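Local structure of CG1507-PB, isoform B (Drosophila melanogaster, 5FGO) at residues V22-F27 / E44-F49; M40-V45 / I53-K58. The protein probably binds RNA and purine-rich DNA elements as a PUR-family protein, of which this chain is the third PUR repeat, seen paired with a second copy. All coordinates share one frame; numbering follows the deposited sequence.

Contact 1. Residues V22-F27 / E44-F49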
ATOM      1  N   VAL B  22       3.307   3.777 -13.204  1.00  1.79           N
ATOM      2  CA  VAL B  22       2.070   4.468 -13.528  1.00  2.74           C
ATOM      3  C   VAL B  22       2.361   5.955 -13.672  1.00  0.91           C
ATOM      4  O   VAL B  22       3.105   6.518 -12.884  1.00  0.52           O
ATOM      5  CB  VAL B  22       0.946   4.187 -12.466  1.00  1.71           C
ATOM      6  CG1 VAL B  22       1.428   4.491 -11.082  1.00  1.22           C
ATOM      7  CG2 VAL B  22      -0.348   4.949 -12.794  1.00  1.02           C
ATOM      8  N   ASP B  23       1.838   6.535 -14.744  1.00  1.52           N
ATOM      9  CA  ASP B  23       2.038   7.935 -15.096  1.00  1.71           C
ATOM     10  C   ASP B  23       3.528   8.290 -15.065  1.00  1.92           C
ATOM     11  O   ASP B  23       4.331   7.679 -15.781  1.00  1.43           O
ATOM     12  CB  ASP B  23       1.235   8.830 -14.157  1.00  4.82           C
ATOM     13  CG  ASP B  23      -0.261   8.532 -14.203  1.00  6.77           C
ATOM     14  OD1 ASP B  23      -0.753   8.157 -15.287  1.00  9.29           O
ATOM     15  OD2 ASP B  23      -0.946   8.686 -13.161  1.00  7.56           O
ATOM     16  N   ASN B  24       3.906   9.270 -14.249  1.00  0.99           N
ATOM     17  CA  ASN B  24       5.309   9.626 -14.156  1.00  0.72           C
ATOM     18  C   ASN B  24       5.971   9.108 -12.899  1.00  0.79           C
ATOM     19  O   ASN B  24       6.977   9.635 -12.489  1.00  1.81           O
ATOM     20  CB  ASN B  24       5.501  11.142 -14.243  1.00  1.95           C
ATOM     21  CG  ASN B  24       6.869  11.520 -14.794  1.00  3.35           C
ATOM     22  OD1 ASN B  24       7.508  10.725 -15.487  1.00  6.03           O
ATOM     23  ND2 ASN B  24       7.342  12.714 -14.457  1.00  3.48           N
ATOM     24  N   LYS B  25       5.363   8.165 -12.198  1.00  1.28           N
ATOM     25  CA  LYS B  25       5.978   7.680 -10.958  1.00  1.36           C
ATOM     26  C   LYS B  25       6.155   6.178 -10.915  1.00  1.24           C
ATOM     27  O   LYS B  25       5.499   5.444 -11.636  1.00  5.43           O
ATOM     28  CB  LYS B  25       5.220   8.153  -9.721  1.00  2.96           C
ATOM     29  CG  LYS B  25       3.728   7.984  -9.711  1.00  5.16           C
ATOM     30  CD  LYS B  25       3.202   8.614  -8.417  1.00  4.02           C
ATOM     31  CE  LYS B  25       1.711   8.733  -8.398  1.00  2.11           C
ATOM     32  NZ  LYS B  25       1.307   9.725  -7.412  1.00  1.86           N
ATOM     33  N   ASN B  26       7.058   5.730 -10.061  1.00  0.90           N
ATOM     34  CA  ASN B  26       7.277   4.315  -9.859  1.00  0.76           C
ATOM     35  C   ASN B  26       6.986   3.858  -8.437  1.00  1.25           C
ATOM     36  O   ASN B  26       7.371   4.525  -7.468  1.00  0.94           O
ATOM     37  CB  ASN B  26       8.730   3.973 -10.179  1.00  2.30           C
ATOM     38  CG  ASN B  26       9.061   4.162 -11.625  1.00  2.29           C
ATOM     39  OD1 ASN B  26       8.962   3.247 -12.421  1.00  3.23           O
ATOM     40  ND2 ASN B  26       9.469   5.359 -11.974  1.00  5.83           N
ATOM     41  N   PHE B  27       6.376   2.683  -8.313  1.00  1.22           N
ATOM     42  CA  PHE B  27       6.166   2.056  -7.011  1.00  0.82           C
ATOM     43  C   PHE B  27       7.046   0.828  -6.769  1.00  0.97           C
ATOM     44  O   PHE B  27       7.194  -0.038  -7.631  1.00  1.94           O
ATOM     45  CB  PHE B  27       4.704   1.679  -6.862  1.00  0.42           C
ATOM     46  CG  PHE B  27       3.786   2.844  -6.571  1.00  0.35           C
ATOM     47  CD1 PHE B  27       3.618   3.301  -5.267  1.00  0.61           C
ATOM     48  CD2 PHE B  27       3.071   3.466  -7.576  1.00  0.55           C
ATOM     49  CE1 PHE B  27       2.758   4.331  -4.976  1.00  0.44           C
ATOM     50  CE2 PHE B  27       2.202   4.525  -7.277  1.00  0.65           C
ATOM     51  CZ  PHE B  27       2.047   4.946  -5.983  1.00  0.43           C
ATOM     52  N   GLU B  44       7.006   5.253  -3.009  1.00  0.78           N
ATOM     53  CA  GLU B  44       6.596   6.036  -4.143  1.00  0.62           C
ATOM     54  C   GLU B  44       7.821   6.879  -4.492  1.00  1.52           C
ATOM     55  O   GLU B  44       8.340   7.653  -3.672  1.00  2.26           O
ATOM     56  CB  GLU B  44       5.398   6.908  -3.804  1.00  1.12           C
ATOM     57  CG  GLU B  44       4.742   7.603  -4.984  1.00  1.12           C
ATOM     58  CD  GLU B  44       3.587   8.491  -4.561  1.00  1.06           C
ATOM     59  OE1 GLU B  44       3.140   8.419  -3.412  1.00  1.23           O
ATOM     60  OE2 GLU B  44       3.099   9.265  -5.390  1.00  7.71           O
ATOM     61  N   VAL B  45       8.298   6.679  -5.708  1.00  1.86           N
ATOM     62  CA  VAL B  45       9.505   7.313  -6.197  1.00  1.22           C
ATOM     63  C   VAL B  45       9.244   8.020  -7.500  1.00  0.87           C
ATOM     64  O   VAL B  45       8.736   7.406  -8.444  1.00  0.77           O
ATOM     65  CB  VAL B  45      10.629   6.301  -6.414  1.00  1.41           C
ATOM     66  CG1 VAL B  45      11.855   7.009  -6.974  1.00  1.08           C
ATOM     67  CG2 VAL B  45      10.943   5.588  -5.122  1.00  1.05           C
ATOM     68  N   LYS B  46       9.577   9.301  -7.546  1.00  1.10           N
ATOM     69  CA  LYS B  46       9.488  10.087  -8.768  1.00  1.36           C
ATOM     70  C   LYS B  46      10.895  10.534  -9.090  1.00  1.68           C
ATOM     71  O   LYS B  46      11.824  10.182  -8.361  1.00  2.25           O
ATOM     72  CB  LYS B  46       8.571  11.283  -8.625  1.00  0.59           C
ATOM     73  CG  LYS B  46       7.140  10.931  -8.605  1.00  0.73           C
ATOM     74  CD  LYS B  46       6.286  12.174  -8.832  1.00  2.42           C
ATOM     75  CE  LYS B  46       6.336  12.619 -10.296  1.00  3.72           C
ATOM     76  NZ  LYS B  46       4.995  12.572 -10.973  1.00  5.25           N
ATOM     77  N   ASN B  47      11.066  11.272 -10.182  1.00  1.24           N
ATOM     78  CA  ASN B  47      12.409  11.632 -10.637  1.00  3.62           C
ATOM     79  C   ASN B  47      13.403  12.021  -9.551  1.00  8.42           C
ATOM     80  O   ASN B  47      14.600  11.694  -9.632  1.00  4.97           O
ATOM     81  CB  ASN B  47      12.377  12.796 -11.614  1.00  2.69           C
ATOM     82  CG  ASN B  47      13.723  13.020 -12.242  1.00  2.60           C
ATOM     83  OD1 ASN B  47      14.436  12.056 -12.513  1.00  3.73           O
ATOM     84  ND2 ASN B  47      14.112  14.279 -12.432  1.00  1.47           N
ATOM     85  N   ASN B  48      12.889  12.727  -8.546  1.00  6.19           N
ATOM     86  CA  ASN B  48      13.698  13.229  -7.459  1.00  4.21           C
ATOM     87  C   ASN B  48      12.835  13.404  -6.197  1.00  5.68           C
ATOM     88  O   ASN B  48      13.089  14.284  -5.373  1.00  5.61           O
ATOM     89  CB  ASN B  48      14.392  14.531  -7.888  1.00  1.93           C
ATOM     90  CG  ASN B  48      15.357  15.065  -6.831  1.00  2.44           C
ATOM     91  OD1 ASN B  48      16.045  14.290  -6.166  1.00  1.71           O
ATOM     92  ND2 ASN B  48      15.387  16.402  -6.654  1.00  1.10           N
ATOM     93  N   PHE B  49      11.745  12.642  -6.096  1.00  8.71           N
ATOM     94  CA  PHE B  49      11.033  12.554  -4.813  1.00  6.18           C
ATOM     95  C   PHE B  49      10.850  11.117  -4.331  1.00  4.40           C
ATOM     96  O   PHE B  49      10.629  10.212  -5.117  1.00  1.62           O
ATOM     97  CB  PHE B  49       9.661  13.219  -4.868  1.00  5.25           C
ATOM     98  CG  PHE B  49       9.028  13.327  -3.512  1.00 18.90           C
ATOM     99  CD1 PHE B  49       9.582  14.162  -2.551  1.00 13.65           C
ATOM    100  CD2 PHE B  49       7.935  12.545  -3.162  1.00 15.60           C
ATOM    101  CE1 PHE B  49       9.030  14.251  -1.281  1.00 12.05           C
ATOM    102  CE2 PHE B  49       7.381  12.633  -1.889  1.00 17.55           C
ATOM    103  CZ  PHE B  49       7.932  13.485  -0.951  1.00 13.82           C
TER
HETATM  104  O   HOH W   1       2.876  10.759 -11.756  1.00  1.22           O
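Asn26 and Val45 form a hydrogen-bonded antiparallel pair near the open end of the beta hairpin made by strands 25-34 and 37-46, the central pair of the four-stranded PUR sheet. Two backbone bonds join them: Asn26 N to Val45 O at 2.9 Å, with an N-H...O angle of 172°, and Val45 N to Asn26 O at the same length. A type II' turn from Val22 to Lys25 links strand 18-22 to strand 25-34.

The charged contact lies on the other face of the sheet from Asn26 and Val45. There Lys25 slants across Glu44, and its NZ forms a salt bridge with Glu44 OE2 at 2.7 Å, 31° out of the carboxylate plane. Glu44 OE1 accepts a hydrogen bond from Thr54 N of the second subunit, so this buried carboxylate is gripped through both oxygens, and glutamate has the reach for both. An alanine here would probably leave Lys25 NZ without its carboxylate mate, with only a weak bond to Thr54 O of the second subunit among the partners named here, and Thr54 N there without its acceptor.

Glu44 CG, anti to the backbone N (chi1 -170°), lies 3.8 Å from Phe27 CE1, and the extended chain carries the carboxylate past that ring to Lys25. At the exposed margin Lys46 rests its CG 3.6 Å from Lys25 CB, and a water accepts from both Lys46 NZ and Asn24 N.

Contact 2. Residues M40-V45 / I53-K58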
HETATM    1  N   MSE B  40       6.267  -4.958   4.934  1.00  2.98           N
HETATM    2  CA  MSE B  40       6.287  -4.568   3.534  1.00  2.10           C
HETATM    3  C   MSE B  40       6.441  -3.045   3.407  1.00  5.35           C
HETATM    4  O   MSE B  40       5.621  -2.283   3.912  1.00  3.82           O
HETATM    5  CB  MSE B  40       5.008  -5.018   2.819  1.00  1.98           C
HETATM    6  CG  MSE B  40       5.057  -4.812   1.316  1.00  1.22           C
HETATM    7 SE   MSE B  40       3.344  -4.909   0.431  1.00  1.10          SE
HETATM    8  CE  MSE B  40       2.918  -6.690   1.023  1.00  1.26           C
ATOM      9  N   ARG B  41       7.500  -2.608   2.736  1.00  4.58           N
ATOM     10  CA  ARG B  41       7.677  -1.204   2.443  1.00  2.47           C
ATOM     11  C   ARG B  41       7.165  -0.928   1.044  1.00  2.82           C
ATOM     12  O   ARG B  41       7.583  -1.575   0.094  1.00  1.98           O
ATOM     13  CB  ARG B  41       9.142  -0.803   2.562  1.00  2.77           C
ATOM     14  CG  ARG B  41       9.402   0.685   2.344  1.00  2.17           C
ATOM     15  CD  ARG B  41      10.881   0.998   2.486  1.00  5.80           C
ATOM     16  NE  ARG B  41      11.624   0.428   1.356  1.00 30.62           N
ATOM     17  CZ  ARG B  41      12.954   0.433   1.221  1.00 43.93           C
ATOM     18  NH1 ARG B  41      13.725   1.013   2.139  1.00 45.10           N
ATOM     19  NH2 ARG B  41      13.514  -0.137   0.152  1.00 18.90           N
ATOM     20  N   ILE B  42       6.244   0.013   0.911  1.00  2.17           N
ATOM     21  CA  ILE B  42       5.797   0.401  -0.409  1.00  1.22           C
ATOM     22  C   ILE B  42       6.310   1.817  -0.674  1.00  1.51           C
ATOM     23  O   ILE B  42       5.913   2.771  -0.019  1.00  1.52           O
ATOM     24  CB  ILE B  42       4.276   0.326  -0.542  1.00  0.52           C
ATOM     25  CG1 ILE B  42       3.776  -0.997   0.013  1.00  0.34           C
ATOM     26  CG2 ILE B  42       3.841   0.535  -1.995  1.00  0.52           C
ATOM     27  CD1 ILE B  42       2.288  -1.153  -0.050  1.00  0.25           C
ATOM     28  N   SER B  43       7.206   1.958  -1.640  1.00  2.14           N
ATOM     29  CA  SER B  43       7.779   3.264  -1.909  1.00  1.42           C
ATOM     30  C   SER B  43       7.174   3.943  -3.112  1.00  1.16           C
ATOM     31  O   SER B  43       6.880   3.304  -4.110  1.00  1.54           O
ATOM     32  CB  SER B  43       9.279   3.132  -2.096  1.00  1.27           C
ATOM     33  OG  SER B  43       9.834   2.419  -1.007  1.00  2.61           O
ATOM     34  N   GLU B  44       7.006   5.253  -3.009  1.00  0.78           N
ATOM     35  CA  GLU B  44       6.596   6.036  -4.143  1.00  0.62           C
ATOM     36  C   GLU B  44       7.821   6.879  -4.492  1.00  1.52           C
ATOM     37  O   GLU B  44       8.340   7.653  -3.672  1.00  2.26           O
ATOM     38  CB  GLU B  44       5.398   6.908  -3.804  1.00  1.12           C
ATOM     39  CG  GLU B  44       4.742   7.603  -4.984  1.00  1.12           C
ATOM     40  CD  GLU B  44       3.587   8.491  -4.561  1.00  1.06           C
ATOM     41  OE1 GLU B  44       3.140   8.419  -3.412  1.00  1.23           O
ATOM     42  OE2 GLU B  44       3.099   9.265  -5.390  1.00  7.71           O
ATOM     43  N   VAL B  45       8.298   6.679  -5.708  1.00  1.86           N
ATOM     44  CA  VAL B  45       9.505   7.313  -6.197  1.00  1.22           C
ATOM     45  C   VAL B  45       9.244   8.020  -7.500  1.00  0.87           C
ATOM     46  O   VAL B  45       8.736   7.406  -8.444  1.00  0.77           O
ATOM     47  CB  VAL B  45      10.629   6.301  -6.414  1.00  1.41           C
ATOM     48  CG1 VAL B  45      11.855   7.009  -6.974  1.00  1.08           C
ATOM     49  CG2 VAL B  45      10.943   5.588  -5.122  1.00  1.05           C
ATOM     50  N   ILE B  53       5.592   3.841   2.826  1.00  0.91           N
ATOM     51  CA  ILE B  53       4.907   3.354   4.014  1.00  2.43           C
ATOM     52  C   ILE B  53       5.378   1.952   4.392  1.00  2.50           C
ATOM     53  O   ILE B  53       5.870   1.197   3.561  1.00  3.15           O
ATOM     54  CB  ILE B  53       3.400   3.304   3.840  1.00  2.85           C
ATOM     55  CG1 ILE B  53       3.068   2.412   2.632  1.00  1.10           C
ATOM     56  CG2 ILE B  53       2.859   4.716   3.714  1.00  2.72           C
ATOM     57  CD1 ILE B  53       1.619   2.090   2.481  1.00  0.97           C
ATOM     58  N   THR B  54       5.217   1.618   5.660  1.00  1.73           N
ATOM     59  CA  THR B  54       5.676   0.357   6.183  1.00  2.82           C
ATOM     60  C   THR B  54       4.533  -0.385   6.882  1.00  4.53           C
ATOM     61  O   THR B  54       3.933   0.101   7.840  1.00  4.91           O
ATOM     62  CB  THR B  54       6.866   0.570   7.120  1.00  1.64           C
ATOM     63  OG1 THR B  54       8.020   0.793   6.315  1.00  0.76           O
ATOM     64  CG2 THR B  54       7.148  -0.662   7.928  1.00  7.81           C
ATOM     65  N   ILE B  55       4.256  -1.580   6.375  1.00  4.87           N
ATOM     66  CA  ILE B  55       3.125  -2.374   6.807  1.00  2.72           C
ATOM     67  C   ILE B  55       3.653  -3.631   7.425  1.00  2.73           C
ATOM     68  O   ILE B  55       4.344  -4.388   6.753  1.00  2.63           O
ATOM     69  CB  ILE B  55       2.209  -2.754   5.646  1.00  1.32           C
ATOM     70  CG1 ILE B  55       1.849  -1.528   4.823  1.00  2.20           C
ATOM     71  CG2 ILE B  55       0.964  -3.423   6.149  1.00  1.45           C
ATOM     72  CD1 ILE B  55       1.302  -1.857   3.473  1.00  1.73           C
ATOM     73  N   PRO B  56       3.354  -3.849   8.710  1.00  3.14           N
ATOM     74  CA  PRO B  56       3.762  -5.073   9.413  1.00  3.89           C
ATOM     75  C   PRO B  56       2.974  -6.238   8.856  1.00  2.99           C
ATOM     76  O   PRO B  56       1.818  -6.015   8.481  1.00  2.21           O
ATOM     77  CB  PRO B  56       3.369  -4.816  10.871  1.00  4.78           C
ATOM     78  CG  PRO B  56       2.846  -3.406  10.916  1.00  3.87           C
ATOM     79  CD  PRO B  56       2.486  -2.998   9.532  1.00  2.33           C
ATOM     80  N   GLU B  57       3.574  -7.429   8.806  1.00  3.51           N
ATOM     81  CA  GLU B  57       2.918  -8.614   8.257  1.00  2.84           C
ATOM     82  C   GLU B  57       1.562  -8.905   8.892  1.00  2.34           C
ATOM     83  O   GLU B  57       0.618  -9.215   8.185  1.00  3.45           O
ATOM     84  CB  GLU B  57       3.798  -9.861   8.391  1.00  7.27           C
ATOM     85  CG  GLU B  57       3.284 -11.019   7.515  1.00 11.69           C
ATOM     86  CD  GLU B  57       3.998 -12.358   7.724  1.00 16.06           C
ATOM     87  OE1 GLU B  57       4.938 -12.448   8.548  1.00 12.29           O
ATOM     88  OE2 GLU B  57       3.603 -13.333   7.046  1.00 19.70           O
ATOM     89  N   LYS B  58       1.426  -8.722  10.202  1.00  2.72           N
ATOM     90  CA  LYS B  58       0.196  -9.117  10.898  1.00  2.16           C
ATOM     91  C   LYS B  58      -1.058  -8.416  10.381  1.00  4.11           C
ATOM     92  O   LYS B  58      -2.163  -8.696  10.848  1.00  5.40           O
ATOM     93  CB  LYS B  58       0.317  -8.865  12.396  1.00  2.13           C
ATOM     94  CG  LYS B  58       0.369  -7.406  12.764  1.00  5.88           C
ATOM     95  CD  LYS B  58       0.429  -7.180  14.251  1.00  1.98           C
ATOM     96  CE  LYS B  58       1.821  -7.433  14.766  1.00  4.27           C
ATOM     97  NZ  LYS B  58       2.016  -6.968  16.184  1.00  3.59           N
TER
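The beta hairpin of strands 37-46 and 49-56 brings Met40 opposite Ile55 and Ile42 opposite Ile53, both as hydrogen-bonded antiparallel pairs. Four backbone bonds tie them. Met40 N reaches Ile55 O at 2.7 Å and Ile55 N returns to Met40 O; Ile42 N and Ile53 N bond in the same reciprocal way to Ile53 O and Ile42 O. Between the two pairs Arg41 faces Thr54, where Arg41 CA makes a CA-H...O contact of 3.2 Å with Ile53 O.

The four larger apolar residues share one face. Ile42 and Ile53 run side by side, with Ile42 CB 4.0 Å from Ile53 CG1. Ile53 CG1 sits between its own backbone N and carbonyl carbon (chi1 57°), which swings it toward Ile42. Ile42 also slants across Ile55, their CD1 methyls meeting at 3.7 Å. Beta-branched isoleucines suit extended strands and fill this buried face, which helix 60-72 helps cover: Phe63 touches Ile55 and Trp60 touches Met40, a selenomethionine here. On the other, more exposed face the Arg41 chain, bent at chi3 (70°), carries its guanidinium to a salt bridge with Asp30 on strand 25-34. An apolar sheet face packed against a helix is characteristic of the PUR repeat.

How the contacts relate
Contacts 1 and 2 lie about 16 Å apart, centre to centre, in one antiparallel sheet whose strand order follows the chain. Both use strand 37-46: contact 1 takes its C-terminal end and pairs it back to strand 25-34, whereas contact 2 takes the preceding part and pairs it forward to strand 49-56. Glu44 and Val45 belong to both, and Phe27 of contact 1 packs its CD1 3.5 Å from Ser43 O of contact 2. Strand 37-46 is thus the common member of two successive hairpins, and the contacts join three neighbouring strands. Shared Glu44 also bonds Thr54 of the second subunit, so the joint between the hairpins serves the subunit interface too.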